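Local coordinates for protein thiosulfate sulfurtransferase YnjE (Escherichia coli, PDB 2WLR) that transfers sulfur from thiosulfate to cyanide, giving thiocyanate and sulfite, through a cysteine persulfide intermediate in the bacterial periplasm, at residues A[9-12]-A[13-16]; A[87-90]-A[91-95]; A[275-278]-A[279-282]; A[371-374]-A[375-379]. All blocks are in the same frame, centred on the assembly; numbering follows the deposited sequence.

Contact 1 of 4, residues A[9-12]-A[13-16]; sequences PLTL and DQLQ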
loop_
_atom_site.group_PDB
_atom_site.type_symbol
_atom_site.label_atom_id
_atom_site.label_comp_id
_atom_site.label_asym_id
_atom_site.label_seq_id
_atom_site.Cartn_x
_atom_site.Cartn_y
_atom_site.Cartn_z
ATOM N N PRO A 9 -7.059 32.512 11.409
ATOM C CA PRO A 9 -7.698 31.186 11.275
ATOM C C PRO A 9 -8.832 31.179 10.253
ATOM O O PRO A 9 -9.492 32.199 10.047
ATOM C CB PRO A 9 -8.262 30.904 12.668
ATOM C CG PRO A 9 -7.604 31.901 13.597
ATOM C CD PRO A 9 -7.167 33.049 12.777
ATOM N N LEU A 10 -9.023 30.039 9.598
ATOM C CA LEU A 10 -10.033 29.893 8.555
ATOM C C LEU A 10 -10.875 28.672 8.843
ATOM O O LEU A 10 -10.333 27.638 9.261
ATOM C CB LEU A 10 -9.356 29.696 7.188
ATOM C CG LEU A 10 -8.598 30.874 6.555
ATOM C CD1 LEU A 10 -7.728 30.378 5.413
ATOM C CD2 LEU A 10 -9.537 31.964 6.076
ATOM N N THR A 11 -12.190 28.767 8.649
ATOM C CA THR A 11 -13.027 27.574 8.646
ATOM C C THR A 11 -12.882 26.900 7.298
ATOM O O THR A 11 -12.357 27.502 6.341
ATOM C CB THR A 11 -14.491 27.908 8.858
ATOM O OG1 THR A 11 -14.939 28.730 7.758
ATOM C CG2 THR A 11 -14.688 28.599 10.198
ATOM N N LEU A 12 -13.340 25.657 7.192
ATOM C CA LEU A 12 -13.293 24.962 5.933
ATOM C C LEU A 12 -14.053 25.738 4.860
ATOM O O LEU A 12 -13.603 25.822 3.740
ATOM C CB LEU A 12 -13.828 23.532 6.033
ATOM C CG LEU A 12 -13.629 22.642 4.793
ATOM C CD1 LEU A 12 -12.152 22.441 4.510
ATOM C CD2 LEU A 12 -14.371 21.315 4.954
ATOM N N ASP A 13 -15.234 26.256 5.181
ATOM C CA ASP A 13 -15.998 27.002 4.168
ATOM C C ASP A 13 -15.232 28.222 3.689
ATOM O O ASP A 13 -15.246 28.539 2.498
ATOM C CB ASP A 13 -17.358 27.462 4.688
ATOM C CG ASP A 13 -18.162 28.185 3.620
ATOM O OD1 ASP A 13 -18.671 27.500 2.702
ATOM O OD2 ASP A 13 -18.260 29.439 3.676
ATOM N N GLN A 14 -14.609 28.944 4.612
ATOM C CA GLN A 14 -13.784 30.088 4.257
ATOM C C GLN A 14 -12.614 29.689 3.379
ATOM O O GLN A 14 -12.301 30.331 2.368
ATOM C CB GLN A 14 -13.291 30.799 5.500
ATOM C CG GLN A 14 -14.377 31.541 6.228
ATOM C CD GLN A 14 -13.866 32.160 7.512
ATOM O OE1 GLN A 14 -13.204 31.507 8.317
ATOM N NE2 GLN A 14 -14.156 33.448 7.712
ATOM N N LEU A 15 -11.959 28.611 3.770
ATOM C CA LEU A 15 -10.853 28.100 2.995
ATOM C C LEU A 15 -11.260 27.783 1.558
ATOM O O LEU A 15 -10.536 28.107 0.609
ATOM C CB LEU A 15 -10.295 26.859 3.698
ATOM C CG LEU A 15 -9.021 26.266 3.092
ATOM C CD1 LEU A 15 -7.805 27.159 3.264
ATOM C CD2 LEU A 15 -8.753 24.902 3.728
ATOM N N GLN A 16 -12.412 27.131 1.387
ATOM C CA GLN A 16 -12.907 26.781 0.062
ATOM C C GLN A 16 -13.242 28.016 -0.768
ATOM O O GLN A 16 -12.950 28.061 -1.968
ATOM C CB GLN A 16 -14.135 25.872 0.170
ATOM C CG GLN A 16 -13.787 24.442 0.619
ATOM C CD GLN A 16 -15.021 23.636 1.036
ATOM O OE1 GLN A 16 -16.118 24.185 1.152
ATOM N NE2 GLN A 16 -14.846 22.318 1.259
#

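Contact 2 of 4, residues A[87-90]-A[91-95]; sequences DVDA and VKTRL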
loop_
_atom_site.group_PDB
_atom_site.type_symbol
_atom_site.label_atom_id
_atom_site.label_comp_id
_atom_site.label_asym_id
_atom_site.label_seq_id
_atom_site.Cartn_x
_atom_site.Cartn_y
_atom_site.Cartn_z
ATOM N N ASP A 87 2.541 19.212 16.243
ATOM C CA ASP A 87 2.713 18.828 14.837
ATOM C C ASP A 87 2.395 19.988 13.898
ATOM O O ASP A 87 3.083 20.199 12.892
ATOM C CB ASP A 87 1.761 17.657 14.470
ATOM C CG ASP A 87 2.166 16.301 15.087
ATOM O OD1 ASP A 87 3.234 16.239 15.742
ATOM O OD2 ASP A 87 1.408 15.283 14.887
ATOM N N VAL A 88 1.343 20.731 14.209
ATOM C CA VAL A 88 0.948 21.872 13.381
ATOM C C VAL A 88 2.079 22.920 13.394
ATOM O O VAL A 88 2.441 23.455 12.337
ATOM C CB VAL A 88 -0.396 22.479 13.890
ATOM C CG1 VAL A 88 -0.632 23.871 13.328
ATOM C CG2 VAL A 88 -1.542 21.564 13.460
ATOM N N ASP A 89 2.650 23.179 14.558
ATOM C CA ASP A 89 3.753 24.143 14.656
ATOM C C ASP A 89 4.974 23.686 13.851
ATOM O O ASP A 89 5.623 24.489 13.167
ATOM C CB ASP A 89 4.144 24.329 16.129
ATOM C CG ASP A 89 5.235 25.365 16.316
ATOM O OD1 ASP A 89 4.920 26.562 16.208
ATOM O OD2 ASP A 89 6.386 24.958 16.548
ATOM N N ALA A 90 5.302 22.406 13.939
ATOM C CA ALA A 90 6.463 21.845 13.237
ATOM C C ALA A 90 6.305 21.989 11.729
ATOM O O ALA A 90 7.215 22.403 10.997
ATOM C CB ALA A 90 6.637 20.381 13.593
ATOM N N VAL A 91 5.137 21.609 11.230
ATOM C CA VAL A 91 4.834 21.738 9.807
ATOM C C VAL A 91 4.810 23.213 9.376
ATOM O O VAL A 91 5.354 23.557 8.334
ATOM C CB VAL A 91 3.507 21.001 9.452
ATOM C CG1 VAL A 91 3.071 21.313 8.036
ATOM C CG2 VAL A 91 3.698 19.502 9.682
ATOM N N LYS A 92 4.186 24.073 10.186
ATOM C CA LYS A 92 4.140 25.512 9.880
ATOM C C LYS A 92 5.564 26.030 9.640
ATOM O O LYS A 92 5.823 26.730 8.672
ATOM C CB LYS A 92 3.492 26.293 11.012
ATOM C CG LYS A 92 3.551 27.808 10.840
ATOM C CD LYS A 92 3.531 28.550 12.177
ATOM C CE LYS A 92 4.887 28.429 12.893
ATOM N NZ LYS A 92 4.931 29.186 14.178
ATOM N N THR A 93 6.479 25.626 10.497
ATOM C CA THR A 93 7.839 26.167 10.464
ATOM C C THR A 93 8.554 25.726 9.194
ATOM O O THR A 93 9.166 26.554 8.509
ATOM C CB THR A 93 8.575 25.766 11.733
ATOM O OG1 THR A 93 7.900 26.352 12.854
ATOM C CG2 THR A 93 10.023 26.251 11.725
ATOM N N ARG A 94 8.448 24.450 8.827
ATOM C CA ARG A 94 9.025 23.953 7.590
ATOM C C ARG A 94 8.390 24.603 6.360
ATOM O O ARG A 94 9.087 24.931 5.388
ATOM C CB ARG A 94 8.974 22.418 7.481
ATOM C CG ARG A 94 10.028 21.681 8.324
ATOM C CD ARG A 94 11.462 21.874 7.840
ATOM N NE ARG A 94 11.691 21.338 6.518
ATOM C CZ ARG A 94 11.965 20.074 6.218
ATOM N NH1 ARG A 94 12.016 19.134 7.147
ATOM N NH2 ARG A 94 12.178 19.755 4.950
ATOM N N LEU A 95 7.070 24.797 6.387
ATOM C CA LEU A 95 6.425 25.389 5.215
ATOM C C LEU A 95 6.800 26.857 5.059
ATOM O O LEU A 95 6.908 27.350 3.936
ATOM C CB LEU A 95 4.903 25.204 5.276
ATOM C CG LEU A 95 4.439 23.766 5.112
ATOM C CD1 LEU A 95 2.942 23.767 5.293
ATOM C CD2 LEU A 95 4.790 23.138 3.796
HETATM O O HOH W 1 6.549 28.583 17.053
#

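Contact 3 of 4, residues A[275-278]-A[279-282]; sequences DMEQ and ARGL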
loop_
_atom_site.group_PDB
_atom_site.type_symbol
_atom_site.label_atom_id
_atom_site.label_comp_id
_atom_site.label_asym_id
_atom_site.label_seq_id
_atom_site.Cartn_x
_atom_site.Cartn_y
_atom_site.Cartn_z
ATOM N N ASP A 275 -4.226 -15.041 -15.881
ATOM C CA ASP A 275 -3.236 -15.742 -16.655
ATOM C C ASP A 275 -2.832 -14.911 -17.888
ATOM O O ASP A 275 -3.349 -13.825 -18.114
ATOM C CB ASP A 275 -3.726 -17.153 -17.032
ATOM C CG ASP A 275 -4.833 -17.176 -18.077
ATOM O OD1 ASP A 275 -5.086 -16.193 -18.816
ATOM O OD2 ASP A 275 -5.458 -18.267 -18.182
HETATM N N MSE A 276 -1.905 -15.446 -18.684
HETATM C CA MSE A 276 -1.351 -14.664 -19.784
HETATM C C MSE A 276 -2.370 -14.234 -20.819
HETATM O O MSE A 276 -2.336 -13.101 -21.289
HETATM C CB MSE A 276 -0.238 -15.424 -20.470
HETATM C CG MSE A 276 0.438 -14.632 -21.573
HETATM SE SE MSE A 276 2.167 -15.393 -22.014
HETATM C CE MSE A 276 1.508 -17.136 -22.560
ATOM N N GLU A 277 -3.272 -15.131 -21.187
ATOM C CA GLU A 277 -4.273 -14.799 -22.206
ATOM C C GLU A 277 -5.316 -13.792 -21.720
ATOM O O GLU A 277 -5.738 -12.896 -22.458
ATOM C CB GLU A 277 -4.904 -16.080 -22.745
ATOM C CG GLU A 277 -3.902 -16.942 -23.515
ATOM C CD GLU A 277 -3.104 -16.165 -24.567
ATOM O OE1 GLU A 277 -3.708 -15.429 -25.389
ATOM O OE2 GLU A 277 -1.855 -16.267 -24.561
ATOM N N GLN A 278 -5.680 -13.885 -20.449
ATOM C CA GLN A 278 -6.572 -12.897 -19.847
ATOM C C GLN A 278 -5.891 -11.523 -19.797
ATOM O O GLN A 278 -6.507 -10.503 -20.110
ATOM C CB GLN A 278 -6.975 -13.319 -18.436
ATOM C CG GLN A 278 -7.884 -14.525 -18.379
ATOM C CD GLN A 278 -8.050 -15.018 -16.965
ATOM O OE1 GLN A 278 -7.080 -15.253 -16.253
ATOM N NE2 GLN A 278 -9.278 -15.157 -16.547
ATOM N N ALA A 279 -4.616 -11.501 -19.431
ATOM C CA ALA A 279 -3.870 -10.250 -19.385
ATOM C C ALA A 279 -3.777 -9.614 -20.772
ATOM O O ALA A 279 -4.003 -8.410 -20.929
ATOM C CB ALA A 279 -2.479 -10.489 -18.810
ATOM N N ARG A 280 -3.444 -10.444 -21.755
ATOM C CA ARG A 280 -3.365 -10.011 -23.162
ATOM C C ARG A 280 -4.658 -9.348 -23.569
ATOM O O ARG A 280 -4.665 -8.347 -24.295
ATOM C CB ARG A 280 -3.091 -11.217 -24.071
ATOM C CG ARG A 280 -2.806 -10.820 -25.508
ATOM C CD ARG A 280 -2.797 -12.029 -26.440
ATOM N NE ARG A 280 -1.984 -13.145 -25.962
ATOM C CZ ARG A 280 -0.658 -13.227 -26.075
ATOM N NH1 ARG A 280 0.039 -12.247 -26.648
ATOM N NH2 ARG A 280 -0.027 -14.286 -25.584
ATOM N N GLY A 281 -5.774 -9.908 -23.113
ATOM C CA GLY A 281 -7.093 -9.351 -23.392
ATOM C C GLY A 281 -7.392 -7.961 -22.856
ATOM O O GLY A 281 -8.391 -7.340 -23.242
ATOM N N LEU A 282 -6.553 -7.451 -21.946
ATOM C CA LEU A 282 -6.789 -6.122 -21.387
ATOM C C LEU A 282 -6.118 -5.019 -22.207
ATOM O O LEU A 282 -6.375 -3.833 -21.988
ATOM C CB LEU A 282 -6.248 -6.041 -19.957
ATOM C CG LEU A 282 -6.819 -7.026 -18.945
ATOM C CD1 LEU A 282 -6.233 -6.701 -17.561
ATOM C CD2 LEU A 282 -8.318 -6.947 -18.879
#

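Contact 4 of 4, residues A[371-374]-A[375-379]; sequences ASET and FMYAR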
loop_
_atom_site.group_PDB
_atom_site.type_symbol
_atom_site.label_atom_id
_atom_site.label_comp_id
_atom_site.label_asym_id
_atom_site.label_seq_id
_atom_site.Cartn_x
_atom_site.Cartn_y
_atom_site.Cartn_z
ATOM N N ALA A 371 3.559 -5.911 -7.964
ATOM C CA ALA A 371 2.170 -5.891 -8.396
ATOM C C ALA A 371 1.215 -6.223 -7.264
ATOM O O ALA A 371 0.092 -5.699 -7.218
ATOM C CB ALA A 371 1.976 -6.877 -9.555
ATOM N N SER A 372 1.650 -7.081 -6.343
ATOM C CA SER A 372 0.789 -7.422 -5.226
ATOM C C SER A 372 0.638 -6.287 -4.251
ATOM O O SER A 372 -0.445 -6.100 -3.692
ATOM C CB SER A 372 1.327 -8.639 -4.507
ATOM O OG SER A 372 1.418 -9.749 -5.400
ATOM N N GLU A 373 1.713 -5.568 -4.010
ATOM C CA GLU A 373 1.633 -4.380 -3.165
ATOM C C GLU A 373 0.664 -3.368 -3.771
ATOM O O GLU A 373 -0.205 -2.815 -3.041
ATOM C CB GLU A 373 3.043 -3.788 -2.959
ATOM C CG GLU A 373 3.042 -2.555 -2.083
ATOM C CD GLU A 373 4.429 -2.097 -1.664
ATOM O OE1 GLU A 373 5.447 -2.732 -2.045
ATOM O OE2 GLU A 373 4.494 -1.079 -0.946
ATOM N N THR A 374 0.766 -3.077 -5.066
ATOM C CA THR A 374 -0.160 -2.138 -5.683
ATOM C C THR A 374 -1.581 -2.664 -5.691
ATOM O O THR A 374 -2.518 -1.875 -5.523
ATOM C CB THR A 374 0.227 -1.709 -7.109
ATOM O OG1 THR A 374 0.490 -2.840 -7.927
ATOM C CG2 THR A 374 1.493 -0.852 -7.047
ATOM N N PHE A 375 -1.750 -3.973 -5.906
ATOM C CA PHE A 375 -3.076 -4.570 -5.781
ATOM C C PHE A 375 -3.671 -4.281 -4.408
ATOM O O PHE A 375 -4.842 -3.880 -4.287
ATOM C CB PHE A 375 -3.020 -6.074 -5.974
ATOM C CG PHE A 375 -4.299 -6.777 -5.657
ATOM C CD1 PHE A 375 -4.540 -7.209 -4.380
ATOM C CD2 PHE A 375 -5.233 -7.041 -6.637
ATOM C CE1 PHE A 375 -5.717 -7.877 -4.068
ATOM C CE2 PHE A 375 -6.414 -7.701 -6.310
ATOM C CZ PHE A 375 -6.630 -8.125 -5.013
HETATM N N MSE A 376 -2.900 -4.524 -3.348
HETATM C CA MSE A 376 -3.425 -4.271 -2.000
HETATM C C MSE A 376 -3.780 -2.818 -1.763
HETATM O O MSE A 376 -4.788 -2.533 -1.136
HETATM C CB MSE A 376 -2.486 -4.812 -0.921
HETATM C CG MSE A 376 -2.259 -6.309 -0.945
HETATM SE SE MSE A 376 -3.876 -7.344 -0.588
HETATM C CE MSE A 376 -3.966 -7.031 1.359
ATOM N N TYR A 377 -2.958 -1.895 -2.243
ATOM C CA TYR A 377 -3.300 -0.472 -2.146
ATOM C C TYR A 377 -4.587 -0.133 -2.935
ATOM O O TYR A 377 -5.480 0.491 -2.405
ATOM C CB TYR A 377 -2.142 0.394 -2.599
ATOM C CG TYR A 377 -0.877 0.283 -1.765
ATOM C CD1 TYR A 377 -0.913 -0.203 -0.437
ATOM C CD2 TYR A 377 0.356 0.598 -2.310
ATOM C CE1 TYR A 377 0.225 -0.308 0.319
ATOM C CE2 TYR A 377 1.499 0.503 -1.535
ATOM C CZ TYR A 377 1.414 0.043 -0.230
ATOM O OH TYR A 377 2.572 -0.058 0.519
ATOM N N ALA A 378 -4.690 -0.589 -4.182
ATOM C CA ALA A 378 -5.891 -0.324 -4.982
ATOM C C ALA A 378 -7.140 -0.915 -4.348
ATOM O O ALA A 378 -8.180 -0.318 -4.366
ATOM C CB ALA A 378 -5.702 -0.904 -6.395
ATOM N N ARG A 379 -7.013 -2.105 -3.753
ATOM C CA ARG A 379 -8.103 -2.722 -3.016
ATOM C C ARG A 379 -8.555 -1.828 -1.846
ATOM O O ARG A 379 -9.755 -1.548 -1.689
ATOM C CB ARG A 379 -7.652 -4.090 -2.520
ATOM C CG ARG A 379 -8.678 -4.820 -1.672
ATOM C CD ARG A 379 -8.124 -6.149 -1.198
ATOM N NE ARG A 379 -8.940 -6.844 -0.194
ATOM C CZ ARG A 379 -8.612 -7.039 1.079
ATOM N NH1 ARG A 379 -7.519 -6.522 1.622
ATOM N NH2 ARG A 379 -9.449 -7.725 1.857
#

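Contact 1 of 4, residues A[9-12]-A[13-16]
T11 and Q14 each bond the other's backbone NH through a side-chain oxygen at the start of helix 12-17. The Q14 side chain runs back past T11, its CG lying anti to the carbonyl carbon (chi1 -71°) and the rest stretched out, which brings the amide oxygen to the T11 backbone NH. T11 N donates to Q14 OE1 over 2.9 Å, almost straight at 173°, in the plane of the amide and on a lone pair of the oxygen. In return T11 OG1, standing between its own backbone N and carbonyl carbon, accepts from Q14 N at 3.2 Å. These reciprocal bonds make a capping box with T11 as N-cap; its hydroxyl takes the NH of Q14, which has no helical carbonyl four residues back. T11 O then takes L15 N at 2.8 Å. On the buried side L10 CD1 meets L15 CD1 at 3.9 Å, the two leucines crossing at about a right angle, while L10 CD2 rests on Q14 CB. The Q16 amide passes obliquely by L12, NE2 being 3.8 Å from L12 CG. L10 also pairs through its backbone with I105 and S107, and L12 N donates to the carboxylate of D108.

Contact 2 of 4, residues A[87-90]-A[91-95]
D89 and K92, one turn apart on helix 85-97, meet through a salt bridge that is long for its kind: K92 NZ lies 3.3 Å from D89 OD1, and the hydrogen bond within it is weak. The two side chains slant across each other. K92 leaves the helix with CG anti to its backbone N (chi1 173°) and then bends at chi3, which swings the ammonium group back toward the carboxylate. A water donates to D89 OD1 at 2.7 Å and accepts weakly from K92 NZ, closing a small ring outside the direct pair. The stronger partner of the ammonium group is the carbonyl of A4, so this lysine also ties the N-terminal end of the model to the helix. Next to the pair, D89 O is gripped twice by T93: T93 N reaches it at 3.0 Å and T93 OG1 at 3.0 Å, from opposite faces of the carbonyl plane. The helix is the crossover of a beta-alpha-beta unit between parallel strands 79-82 and 103-105, in the first rhodanese repeat. Its inward side seats V88 and V91 on L81, and L95 on I103 and on I68 of helix 61-70. V91 CG2 also sits 3.3 Å from D87 O, the carbonyl that V91 N bonds. Further along, the R94 chain folds at chi2 and chi3 and its guanidinium donates to the carbonyls of L56 and M59.

Contact 3 of 4, residues A[275-278]-A[279-282]
E277 and R280 form a two-pronged salt bridge along one side of the short helix 276-280. The arginine offers its side edge: NE donates to E277 OE1 at 2.9 Å and NH2 to E277 OE2 at 2.9 Å, each oxygen being met on its syn side. The carboxylate and guanidinium planes are tilted 23° from each other, and two bonds fix the rotation of both. The glutamate chain bends at chi2 (-49°) and the arginine at chi3, which sets the charged ends side by side. R280 NH2 has a further partner in the side-chain oxygen of N402. Among the hydrogen bonds of the helix start, D275 is the N-cap: Q278 N donates to D275 OD1 at 2.9 Å, and D275 N donates to Q278 OE1 at 2.9 Å in the plane of the amide. Together they are a capping box, placed where strand 273-274 of the third rhodanese-like domain gives way to helix. Backbone bonds then follow from A279 N to D275 O and from R280 N to M276 O. In the apolar packing, A279 touches Y389 and L290, and L282 reaches strand 360-363. Selenomethionine M276 runs beside R280, CG near NH2, and also touches W396.

Contact 4 of 4, residues A[371-374]-A[375-379]
E373 and Y377 lie side by side on helix 369-380, pointing the same way, and their polar ends meet at 2.6 Å between E373 OE2 and Y377 OH. This bond is weak, the hydroxyl proton having another acceptor within reach, and the same OE2 also bonds H334 NE2. E373 stands fully extended with CG anti to its backbone N (chi1 -180°), which carries the carboxylate along the length of the ring, their planes 74° apart. Among apolar and ring contacts, E373 CG packs 3.5 Å from Y377 CE2, and the carbonyl oxygen of E373 sits over one face of the tyrosine ring, 3.4 Å above its plane and shifted toward the rim. Selenomethionine M376 puts its SE at the edge of the F375 ring, in its plane. This helix follows the loop that carries the catalytic cysteine, here oxidised to a sulfinic acid, in the third rhodanese domain; A371 N donates to one of the sulfinic oxygens, and neighbouring R370 probably binds substrate. Among the remaining hydrogen bonds, A371 O takes two donors from the same face of its plane, F375 N at 2.8 Å and T374 OG1 at 3.0 Å, the hydroxyl standing well above that plane. S372 OG bonds to the G368 carbonyl. F375 and A378 press on V386 of strand 386-389, while S372 touches R218 of helix 213-226 in the second repeat.

Each contact is local, between residues three to five apart, and in chain order they simply follow one another, with no nesting or crossing. Contact 1 opens helix 12-17 close to strand 103-105. Contact 2 lies on the helix that leads into that strand, so both belong to the same first repeat, their centres about 19 Å apart. The chain then passes through the second repeat before contact 3, about 48 Å from contact 2 between centres. Contact 3 follows edge strand 273-274 of the third parallel sheet, and contact 4, about 18 Å from contact 3 between centres, lies on the helix that follows the active-site loop; both pack on strands 360-363 and 386-389 of that sheet.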